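Local atomic coordinates of aminotransferase (Streptomyces pactum, PDB entry 4ZM4), a protein that is a class-III aminotransferase of the large pyridoxal-phosphate-dependent family, built as a dimer in which both subunits contribute to a bound-ligand pocket. Residues S23-G27 with G28-S32; R45-G49 with C50-D54; L180-I183 with P184-A188; L405-E409 with G410-H414. The protein carries 1 engineered substitution. All coordinates share one frame; numbering follows the deposited sequence.

Contact 1: S23-G27 with G28-S32; sequences SVIAG and GVSSS. With P3B ((3E,4R,5R)-4,5-dihydroxy-3-{[(Z)-{3-hydroxy-2-methyl-5-[(phosphonooxy)methyl]pyridin-4(1H)-ylidene}methyl]imino}cyclohex-1-ene-1-carboxylic acid), chain H.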
loop_
_atom_site.group_PDB
_atom_site.type_symbol
_atom_site.label_atom_id
_atom_site.label_comp_id
_atom_site.label_asym_id
_atom_site.label_seq_id
_atom_site.Cartn_x
_atom_site.Cartn_y
_atom_site.Cartn_z
ATOM N N SER B 23 11.801 17.867 10.625
ATOM C CA SER B 23 11.582 19.100 9.864
ATOM C C SER B 23 11.025 18.804 8.455
ATOM O O SER B 23 10.504 19.717 7.819
ATOM C CB SER B 23 12.872 19.931 9.773
ATOM O OG SER B 23 13.738 19.355 8.803
ATOM N N VAL B 24 11.173 17.567 7.960
ATOM C CA VAL B 24 10.616 17.190 6.633
ATOM C C VAL B 24 9.608 16.012 6.641
ATOM O O VAL B 24 8.851 15.860 5.690
ATOM C CB VAL B 24 11.714 16.911 5.585
ATOM C CG1 VAL B 24 12.577 18.166 5.394
ATOM C CG2 VAL B 24 12.590 15.742 5.985
ATOM N N ILE B 25 9.566 15.231 7.717
ATOM C CA ILE B 25 8.547 14.204 7.894
ATOM C C ILE B 25 7.627 14.651 9.056
ATOM O O ILE B 25 8.060 14.673 10.206
ATOM C CB ILE B 25 9.189 12.820 8.228
ATOM C CG1 ILE B 25 10.290 12.460 7.241
ATOM C CG2 ILE B 25 8.142 11.729 8.264
ATOM C CD1 ILE B 25 9.842 12.353 5.801
ATOM N N ALA B 26 6.385 15.041 8.759
ATOM C CA ALA B 26 5.500 15.584 9.794
ATOM C C ALA B 26 5.232 14.534 10.879
ATOM O O ALA B 26 4.717 13.469 10.588
ATOM C CB ALA B 26 4.181 16.044 9.200
ATOM N N GLY B 27 5.693 14.834 12.091
ATOM C CA GLY B 27 5.604 13.918 13.221
ATOM C C GLY B 27 6.810 13.006 13.435
ATOM O O GLY B 27 6.875 12.278 14.436
ATOM N N GLY B 28 7.760 13.032 12.507
ATOM C CA GLY B 28 8.977 12.243 12.669
ATOM C C GLY B 28 8.909 10.864 12.019
ATOM O O GLY B 28 9.938 10.294 11.721
ATOM N N VAL B 29 7.710 10.297 11.863
ATOM C CA VAL B 29 7.581 9.006 11.195
ATOM C C VAL B 29 6.266 9.005 10.445
ATOM O O VAL B 29 5.302 9.655 10.869
ATOM C CB VAL B 29 7.656 7.764 12.150
ATOM C CG1 VAL B 29 7.870 6.486 11.358
ATOM C CG2 VAL B 29 8.767 7.889 13.172
ATOM N N SER B 30 6.226 8.264 9.341
ATOM C CA SER B 30 5.072 8.258 8.461
ATOM C C SER B 30 3.814 7.658 9.107
ATOM O O SER B 30 2.679 8.064 8.790
ATOM C CB SER B 30 5.415 7.572 7.139
ATOM O OG SER B 30 6.332 8.357 6.390
ATOM N N SER B 31 4.020 6.716 10.024
ATOM C CA SER B 31 2.919 6.056 10.704
ATOM C C SER B 31 2.753 6.632 12.115
ATOM O O SER B 31 3.681 6.587 12.934
ATOM C CB SER B 31 3.150 4.555 10.783
ATOM O OG SER B 31 2.376 3.999 11.828
ATOM N N SER B 32 1.548 7.119 12.408
ATOM C CA SER B 32 1.243 7.725 13.714
ATOM C C SER B 32 1.613 6.850 14.933
ATOM O O SER B 32 2.044 7.393 15.943
ATOM C CB SER B 32 -0.243 8.163 13.797
ATOM O OG SER B 32 -0.513 9.258 12.955
HETATM O OAH P3B H . -1.389 -1.695 6.423
HETATM P PBA P3B H . -0.271 -2.719 6.886
HETATM O OAI P3B H . 0.493 -1.959 7.927
HETATM O OAC P3B H . 0.656 -3.161 5.766
HETATM O OAQ P3B H . -1.196 -3.934 7.569
HETATM C CAM P3B H . -2.386 -3.662 8.378
HETATM C CAV P3B H . -2.537 -4.728 9.230
HETATM C CAL P3B H . -3.510 -5.663 8.907
HETATM N NAP P3B H . -3.652 -6.775 9.726
HETATM C CAU P3B H . -2.841 -6.963 10.823
HETATM C CAA P3B H . -3.007 -8.045 11.645
HETATM C CAW P3B H . -1.938 -6.052 11.149
HETATM O OAE P3B H . -1.176 -6.294 12.240
HETATM C CAX P3B H . -1.707 -4.917 10.369
HETATM C CAJ P3B H . -0.719 -3.946 10.759
HETATM N NAO P3B H . -0.083 -4.008 11.977
HETATM C CAT P3B H . 0.771 -3.028 12.411
HETATM C CAK P3B H . 0.978 -1.768 11.784
HETATM C CAS P3B H . 1.793 -0.763 12.296
HETATM C CAR P3B H . 2.014 0.446 11.609
HETATM O OAD P3B H . 2.821 1.300 12.010
HETATM O OAB P3B H . 1.378 0.763 10.634
HETATM C CAN P3B H . 2.630 -0.998 13.315
HETATM C CAY P3B H . 2.608 -2.371 14.004
HETATM O OAF P3B H . 2.738 -2.021 15.396
HETATM C CAZ P3B H . 1.355 -3.288 13.700
HETATM O OAG P3B H . 1.507 -4.730 13.973
#
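I25 and G28 close a type II beta turn: G28 N donates to I25 O at 2.8 Å, with an N-H...O angle of 160°. A26 and G27 form the corner. G27 has positive phi, which brings the chain back on itself. G28 also has positive phi, and a side chain there would strike the carbonyl oxygen of G27; two consecutive glycines thus permit the bend.

The side chain of I25 lies along the outgoing arm. Its CG2 branch is anti to the backbone N and is the part that turns to the following residues, 3.9 Å from V29 N and 4.3 Å from S30 OG. The CG1 branch leads away. Beyond the turn the chain runs on to S31, whose hydroxyl is placed anti to its backbone N (chi1 159°) and donates to the ligand P3B: S31 OG lies 2.7 Å from carboxylate oxygen OAD. R34 NE is also hydrogen-bonded to P3B, whose other partners include T124 and D251, together with G309 N and V310 N of the second subunit.

The second subunit also holds the turn from outside. R118 of that subunit binds A26 O through NE and both S30 O and S32 OG through NH1, F119 N of the same subunit meets S30 OG, and the F119 side chain packs on I25. In the fold, this largely buried turn lies in the loop that leaves helix 14-22 and leads to strand 44-48, pressed into the dimer interface and ending at the ligand pocket.

Contact 2: R45-G49 with C50-D54; sequences RSAGG and CLLRD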
loop_
_atom_site.group_PDB
_atom_site.type_symbol
_atom_site.label_atom_id
_atom_site.label_comp_id
_atom_site.label_asym_id
_atom_site.label_seq_id
_atom_site.Cartn_x
_atom_site.Cartn_y
_atom_site.Cartn_z
ATOM N N ARG B 45 20.987 3.606 10.955
ATOM C CA ARG B 45 21.944 3.817 9.893
ATOM C C ARG B 45 22.019 2.571 8.979
ATOM O O ARG B 45 22.131 2.686 7.764
ATOM C CB ARG B 45 23.319 4.083 10.501
ATOM C CG ARG B 45 24.504 3.936 9.527
ATOM C CD ARG B 45 25.747 4.647 10.061
ATOM N NE ARG B 45 25.526 6.091 10.141
ATOM C CZ ARG B 45 26.337 6.961 10.751
ATOM N NH1 ARG B 45 27.433 6.536 11.371
ATOM N NH2 ARG B 45 26.044 8.260 10.767
ATOM N N SER B 46 21.989 1.388 9.597
ATOM C CA SER B 46 21.998 0.157 8.858
ATOM C C SER B 46 21.443 -0.958 9.750
ATOM O O SER B 46 21.291 -0.796 10.963
ATOM C CB SER B 46 23.411 -0.167 8.377
ATOM O OG SER B 46 24.216 -0.788 9.395
ATOM N N ALA B 47 21.220 -2.112 9.161
ATOM C CA ALA B 47 20.740 -3.245 9.905
ATOM C C ALA B 47 21.088 -4.549 9.214
ATOM O O ALA B 47 21.130 -4.613 7.989
ATOM C CB ALA B 47 19.234 -3.131 10.098
ATOM N N GLY B 48 21.302 -5.594 10.004
ATOM C CA GLY B 48 21.593 -6.950 9.495
ATOM C C GLY B 48 21.434 -7.982 10.588
ATOM O O GLY B 48 21.850 -7.760 11.715
ATOM N N GLY B 49 20.863 -9.135 10.265
ATOM C CA GLY B 49 20.649 -10.175 11.275
ATOM C C GLY B 49 19.566 -9.671 12.215
ATOM O O GLY B 49 18.497 -9.315 11.766
ATOM N N CYS B 50 19.848 -9.645 13.512
ATOM C CA CYS B 50 18.966 -9.057 14.481
ATOM C C CYS B 50 19.598 -7.824 15.078
ATOM O O CYS B 50 19.235 -7.424 16.184
ATOM C CB CYS B 50 18.635 -10.059 15.581
ATOM S SG CYS B 50 20.048 -10.614 16.559
ATOM N N LEU B 51 20.527 -7.206 14.351
ATOM C CA LEU B 51 21.280 -6.075 14.878
ATOM C C LEU B 51 20.992 -4.785 14.103
ATOM O O LEU B 51 21.029 -4.775 12.877
ATOM C CB LEU B 51 22.775 -6.348 14.818
ATOM C CG LEU B 51 23.351 -7.444 15.723
ATOM C CD1 LEU B 51 24.850 -7.550 15.497
ATOM C CD2 LEU B 51 23.066 -7.162 17.188
ATOM N N LEU B 52 20.695 -3.715 14.838
ATOM C CA LEU B 52 20.603 -2.377 14.266
ATOM C C LEU B 52 21.918 -1.658 14.498
ATOM O O LEU B 52 22.567 -1.868 15.534
ATOM C CB LEU B 52 19.510 -1.563 14.951
ATOM C CG LEU B 52 18.098 -2.122 14.935
ATOM C CD1 LEU B 52 17.227 -1.295 15.865
ATOM C CD2 LEU B 52 17.539 -2.128 13.530
ATOM N N ARG B 53 22.295 -0.784 13.568
ATOM C CA ARG B 53 23.268 0.222 13.936
ATOM C C ARG B 53 22.700 1.618 13.833
ATOM O O ARG B 53 22.172 2.017 12.816
ATOM C CB ARG B 53 24.698 0.093 13.431
ATOM C CG ARG B 53 24.984 0.128 11.968
ATOM C CD ARG B 53 26.239 1.037 11.706
ATOM N NE ARG B 53 26.577 1.102 10.298
ATOM C CZ ARG B 53 27.685 1.669 9.826
ATOM N NH1 ARG B 53 28.607 2.182 10.645
ATOM N NH2 ARG B 53 27.870 1.702 8.521
ATOM N N ASP B 54 22.811 2.294 14.967
ATOM C CA ASP B 54 22.655 3.748 15.163
ATOM C C ASP B 54 23.408 4.690 14.226
ATOM O O ASP B 54 24.419 4.323 13.625
ATOM C CB ASP B 54 23.233 4.099 16.556
ATOM C CG ASP B 54 22.217 4.097 17.592
ATOM O OD1 ASP B 54 21.044 3.884 17.230
ATOM O OD2 ASP B 54 22.577 4.267 18.768
#
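A beta hairpin joins S46 and R53, A47 and L52, and G48 and L51 as successive antiparallel pairs, closed at G48-L51 by a type II' turn. G49 holds the positive phi of that turn, and the two strand axes run at 164° to each other, 4.8 Å apart. At the G48-L51 pair, G48 N and L51 O are 3.0 Å apart, and L51 N returns a bond to G48 O. The non-hydrogen-bonded pair A47-L52, between S46-R53 and G48-L51, brings A47 CB to 4.0 Å from L52 CD2.

The open end carries a classic beta bulge. R45 and S46 both face R53, and R53 O accepts from two amides, at 2.7 Å from R45 N and 3.3 Å from S46 N. R53 N answers to S46 O with a nearly straight bond (177°). Beside the bulge, R45 CD lies over one face of the R53 guanidinium, 3.6 Å from R53 CZ, while the two guanidinium planes stand 84° apart. The bend at chi2 of R53 turns its guanidinium toward R45.

R45 NH1 and R53 NH1 come within 4.6 Å, yet both form salt bridges with D57 OD1, and R45 NE pairs with E98 of the second subunit. D57 probably offsets the charge of the two guanidinium groups, while E98 of the second subunit ties the hairpin end to the dimer interface.

Contact 3: L180-I183 with P184-A188; sequences LGMI and PEALA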
loop_
_atom_site.group_PDB
_atom_site.type_symbol
_atom_site.label_atom_id
_atom_site.label_comp_id
_atom_site.label_asym_id
_atom_site.label_seq_id
_atom_site.Cartn_x
_atom_site.Cartn_y
_atom_site.Cartn_z
ATOM N N LEU B 180 -9.165 10.805 13.330
ATOM C CA LEU B 180 -9.866 12.010 12.992
ATOM C C LEU B 180 -10.055 12.054 11.479
ATOM O O LEU B 180 -9.286 11.486 10.734
ATOM C CB LEU B 180 -9.079 13.249 13.445
ATOM C CG LEU B 180 -8.843 13.503 14.948
ATOM C CD1 LEU B 180 -8.020 14.768 15.115
ATOM C CD2 LEU B 180 -10.133 13.627 15.744
ATOM N N GLY B 181 -11.106 12.729 11.041
ATOM C CA GLY B 181 -11.320 12.978 9.633
ATOM C C GLY B 181 -11.925 11.848 8.841
ATOM O O GLY B 181 -11.929 11.904 7.617
ATOM N N MET B 182 -12.457 10.848 9.539
ATOM C CA MET B 182 -13.268 9.786 8.917
ATOM C C MET B 182 -14.700 10.263 8.703
ATOM O O MET B 182 -15.222 11.037 9.505
ATOM C CB MET B 182 -13.270 8.533 9.820
ATOM C CG MET B 182 -11.923 7.841 9.868
ATOM S SD MET B 182 -11.758 6.522 11.094
ATOM C CE MET B 182 -12.969 5.320 10.501
ATOM N N ILE B 183 -15.357 9.811 7.637
ATOM C CA ILE B 183 -16.765 10.165 7.466
ATOM C C ILE B 183 -17.571 9.572 8.623
ATOM O O ILE B 183 -17.221 8.529 9.169
ATOM C CB ILE B 183 -17.363 9.739 6.114
ATOM C CG1 ILE B 183 -17.255 8.215 5.899
ATOM C CG2 ILE B 183 -16.683 10.524 5.004
ATOM C CD1 ILE B 183 -18.097 7.697 4.757
ATOM N N PRO B 184 -18.630 10.290 9.031
ATOM C CA PRO B 184 -19.373 9.876 10.229
ATOM C C PRO B 184 -19.990 8.469 10.118
ATOM O O PRO B 184 -20.151 7.806 11.160
ATOM C CB PRO B 184 -20.474 10.944 10.407
ATOM C CG PRO B 184 -20.464 11.769 9.179
ATOM C CD PRO B 184 -19.151 11.543 8.439
ATOM N N GLU B 185 -20.279 8.020 8.894
ATOM C CA GLU B 185 -20.916 6.736 8.694
ATOM C C GLU B 185 -19.872 5.603 8.579
ATOM O O GLU B 185 -20.226 4.454 8.327
ATOM C CB GLU B 185 -21.785 6.760 7.438
ATOM C CG GLU B 185 -22.858 7.852 7.391
ATOM C CD GLU B 185 -22.357 9.183 6.830
ATOM O OE1 GLU B 185 -21.146 9.346 6.588
ATOM O OE2 GLU B 185 -23.169 10.096 6.639
ATOM N N ALA B 186 -18.586 5.918 8.763
ATOM C CA ALA B 186 -17.530 4.991 8.378
ATOM C C ALA B 186 -17.782 3.628 8.981
ATOM O O ALA B 186 -17.591 2.612 8.308
ATOM C CB ALA B 186 -16.181 5.506 8.813
ATOM N N LEU B 187 -18.216 3.604 10.247
ATOM C CA LEU B 187 -18.310 2.364 10.998
ATOM C C LEU B 187 -19.725 1.911 11.225
ATOM O O LEU B 187 -19.984 1.097 12.107
ATOM C CB LEU B 187 -17.562 2.524 12.327
ATOM C CG LEU B 187 -16.049 2.775 12.241
ATOM C CD1 LEU B 187 -15.480 2.920 13.636
ATOM C CD2 LEU B 187 -15.280 1.696 11.519
ATOM N N ALA B 188 -20.666 2.499 10.476
ATOM C CA ALA B 188 -22.095 2.225 10.641
ATOM C C ALA B 188 -22.421 0.748 10.464
ATOM O O ALA B 188 -23.367 0.263 11.062
ATOM C CB ALA B 188 -22.885 3.024 9.635
#
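I183 packs against P184, E185 and A186 along its side chain. At the root, CB of I183 lies 3.4 Å from P184 CD, against the proline ring, and 3.8 Å from E185 OE1. CG1 comes next: it falls between the backbone N and the carbonyl carbon (chi1 59°), and this places it over the turn, 4.1 Å from A186 CB. The tip, CD1, ends 3.9 Å from E185 OE1, so the hydrocarbon chain runs past the carboxylate, the two side chains crossing at about a right angle. That carboxylate has polar partners of its own: E185 OE2 is hydrogen-bonded to NE2 of H189 of the second subunit.

The backbone beneath is a type I beta turn from I183 to A186. A186 N donates to I183 O at 3.0 Å, and a second type I turn, E185 to A188, overlaps the first, sharing E185 and A186. The first turn swings A186 CB back toward the preceding residues, where the terminal methyl of M182, CE, touches it at 3.6 Å and lies 4.4 Å from L187 CG. A bend at chi3 brings that methyl round.

E155 hydrogen-bonds I183 N through OE1 and packs on both M182 and A186. In the second subunit, H189 packs on P184, R132 on M182, and E185 on its own counterpart. The double turn therefore lies at the dimer interface, within the long loop between strand 142-146 and strand 190-193, the latter one of the two edge strands of the seven-stranded sheet in this chain.

Contact 4: L405-E409 with G410-H414; sequences LAQKE and GVYFH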
loop_
_atom_site.group_PDB
_atom_site.type_symbol
_atom_site.label_atom_id
_atom_site.label_comp_id
_atom_site.label_asym_id
_atom_site.label_seq_id
_atom_site.Cartn_x
_atom_site.Cartn_y
_atom_site.Cartn_z
ATOM N N LEU B 405 15.466 1.731 29.441
ATOM C CA LEU B 405 16.655 1.187 30.097
ATOM C C LEU B 405 17.264 0.090 29.254
ATOM O O LEU B 405 18.484 0.024 29.092
ATOM C CB LEU B 405 16.309 0.680 31.504
ATOM C CG LEU B 405 16.059 1.785 32.557
ATOM C CD1 LEU B 405 15.269 1.258 33.749
ATOM C CD2 LEU B 405 17.380 2.409 32.997
ATOM N N ALA B 406 16.406 -0.780 28.725
ATOM C CA ALA B 406 16.847 -1.880 27.851
ATOM C C ALA B 406 17.496 -1.345 26.594
ATOM O O ALA B 406 18.538 -1.825 26.189
ATOM C CB ALA B 406 15.663 -2.783 27.492
ATOM N N GLN B 407 16.895 -0.312 26.011
ATOM C CA GLN B 407 17.422 0.301 24.795
ATOM C C GLN B 407 18.828 0.821 25.015
ATOM O O GLN B 407 19.703 0.598 24.177
ATOM C CB GLN B 407 16.522 1.418 24.304
ATOM C CG GLN B 407 16.889 1.959 22.925
ATOM C CD GLN B 407 15.877 2.966 22.388
ATOM O OE1 GLN B 407 14.666 2.692 22.334
ATOM N NE2 GLN B 407 16.362 4.141 21.983
ATOM N N LYS B 408 19.056 1.474 26.157
ATOM C CA LYS B 408 20.391 1.888 26.543
ATOM C C LYS B 408 21.339 0.736 26.727
ATOM O O LYS B 408 22.526 0.872 26.424
ATOM C CB LYS B 408 20.380 2.681 27.841
ATOM C CG LYS B 408 19.804 4.058 27.698
ATOM C CD LYS B 408 19.654 4.646 29.078
ATOM C CE LYS B 408 19.371 6.131 29.014
ATOM N NZ LYS B 408 19.957 6.744 30.234
ATOM N N GLU B 409 20.856 -0.384 27.263
ATOM C CA GLU B 409 21.681 -1.592 27.358
ATOM C C GLU B 409 21.897 -2.288 26.009
ATOM O O GLU B 409 22.588 -3.290 25.944
ATOM C CB GLU B 409 21.072 -2.583 28.356
ATOM C CG GLU B 409 20.984 -2.084 29.791
ATOM C CD GLU B 409 22.340 -1.760 30.406
ATOM O OE1 GLU B 409 23.368 -2.309 29.973
ATOM O OE2 GLU B 409 22.367 -0.990 31.387
ATOM N N GLY B 410 21.291 -1.783 24.936
ATOM C CA GLY B 410 21.483 -2.338 23.593
ATOM C C GLY B 410 20.476 -3.376 23.163
ATOM O O GLY B 410 20.780 -4.243 22.351
ATOM N N VAL B 411 19.258 -3.294 23.701
ATOM C CA VAL B 411 18.151 -4.183 23.305
ATOM C C VAL B 411 16.918 -3.309 23.048
ATOM O O VAL B 411 16.488 -2.580 23.939
ATOM C CB VAL B 411 17.854 -5.219 24.403
ATOM C CG1 VAL B 411 16.605 -6.055 24.077
ATOM C CG2 VAL B 411 19.057 -6.128 24.607
ATOM N N TYR B 412 16.353 -3.392 21.840
ATOM C CA TYR B 412 15.147 -2.663 21.516
ATOM C C TYR B 412 13.928 -3.570 21.457
ATOM O O TYR B 412 13.892 -4.510 20.667
ATOM C CB TYR B 412 15.275 -1.918 20.186
ATOM C CG TYR B 412 14.018 -1.180 19.809
ATOM C CD1 TYR B 412 13.680 0.007 20.422
ATOM C CD2 TYR B 412 13.127 -1.696 18.865
ATOM C CE1 TYR B 412 12.509 0.692 20.112
ATOM C CE2 TYR B 412 11.943 -1.023 18.548
ATOM C CZ TYR B 412 11.646 0.173 19.176
ATOM O OH TYR B 412 10.492 0.856 18.859
ATOM N N PHE B 413 12.905 -3.220 22.243
ATOM C CA PHE B 413 11.550 -3.666 22.006
ATOM C C PHE B 413 10.605 -2.446 22.079
ATOM O O PHE B 413 11.010 -1.420 22.569
ATOM C CB PHE B 413 11.151 -4.789 22.978
ATOM C CG PHE B 413 11.367 -4.464 24.420
ATOM C CD1 PHE B 413 10.386 -3.822 25.137
ATOM C CD2 PHE B 413 12.540 -4.787 25.054
ATOM C CE1 PHE B 413 10.578 -3.505 26.463
ATOM C CE2 PHE B 413 12.733 -4.487 26.387
ATOM C CZ PHE B 413 11.749 -3.847 27.100
ATOM N N HIS B 414 9.359 -2.582 21.608
ATOM C CA HIS B 414 8.380 -1.481 21.626
ATOM C C HIS B 414 7.991 -1.145 23.089
ATOM O O HIS B 414 7.781 -2.046 23.886
ATOM C CB HIS B 414 7.136 -1.858 20.833
ATOM C CG HIS B 414 6.245 -0.704 20.497
ATOM N ND1 HIS B 414 5.481 -0.041 21.434
ATOM C CD2 HIS B 414 5.956 -0.127 19.308
ATOM C CE1 HIS B 414 4.798 0.919 20.853
ATOM N NE2 HIS B 414 5.044 0.872 19.557
#
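A406 and V411 are tied by a backbone hydrogen bond at the end of a helix: V411 N donates to A406 O at 3.0 Å. A second backbone bond runs from G410 N to Q407 O, also 3.0 Å.

The two N-H...O bonds form a Schellman motif at the C-terminal end of helix 396-408. G410 is the first residue to leave helical backbone angles, and its positive phi turns the chain into strand 411-412. A side chain at this point would run into the carbonyl oxygen of E409, so the glycine suits the bend. A weaker CH...O approach accompanies the motif, Q407 CA being 3.1 Å from V411 O. The short strand then lies beside strand 59-62, G410 and Y412 bonding to I61 through their backbones.

Among apolar contacts, A406 CB comes to 3.6 Å from F413 CE2. F413 CG sits between its backbone N and carbonyl carbon (chi1 53°), and the ring is turned back toward the helix; it also meets the W421 ring, their planes at about 35°.

Of the polar side chains, Q407 lies beside Y412, the two extending in one direction, and Q407 OE1 lies at the ring edge, in its plane, 3.4 Å from Y412 CD1. Q407 NE2 donates to L40 O, which probably helps to fix the rotation of the amide, and Y412 OH is hydrogen-bonded to A37 O. On the helix end, E409 OE1 makes a salt bridge with R441 NH2 of helix 429-444.

Contacts 2 and 4 are the nearest neighbours by centre, 14 Å apart with nearest atoms about 5 Å apart: both feed the same four-stranded sheet, where strand 59-62 stands between strand 51-54 and strand 411-412. Contact 1 leads directly to the pocket through S31, while the side chain of Y412 in contact 4 is about 9 Å from a bound P3B. Contact 3 is the outlier, 40 Å from contact 2 and 38 Å from contact 4 by centre, although its nearest atoms come within about 9 Å of contact 1. Contacts 1, 2 and 3 each have several residues against the second subunit; contact 4 reaches it through Y412, which packs on L95 of that subunit.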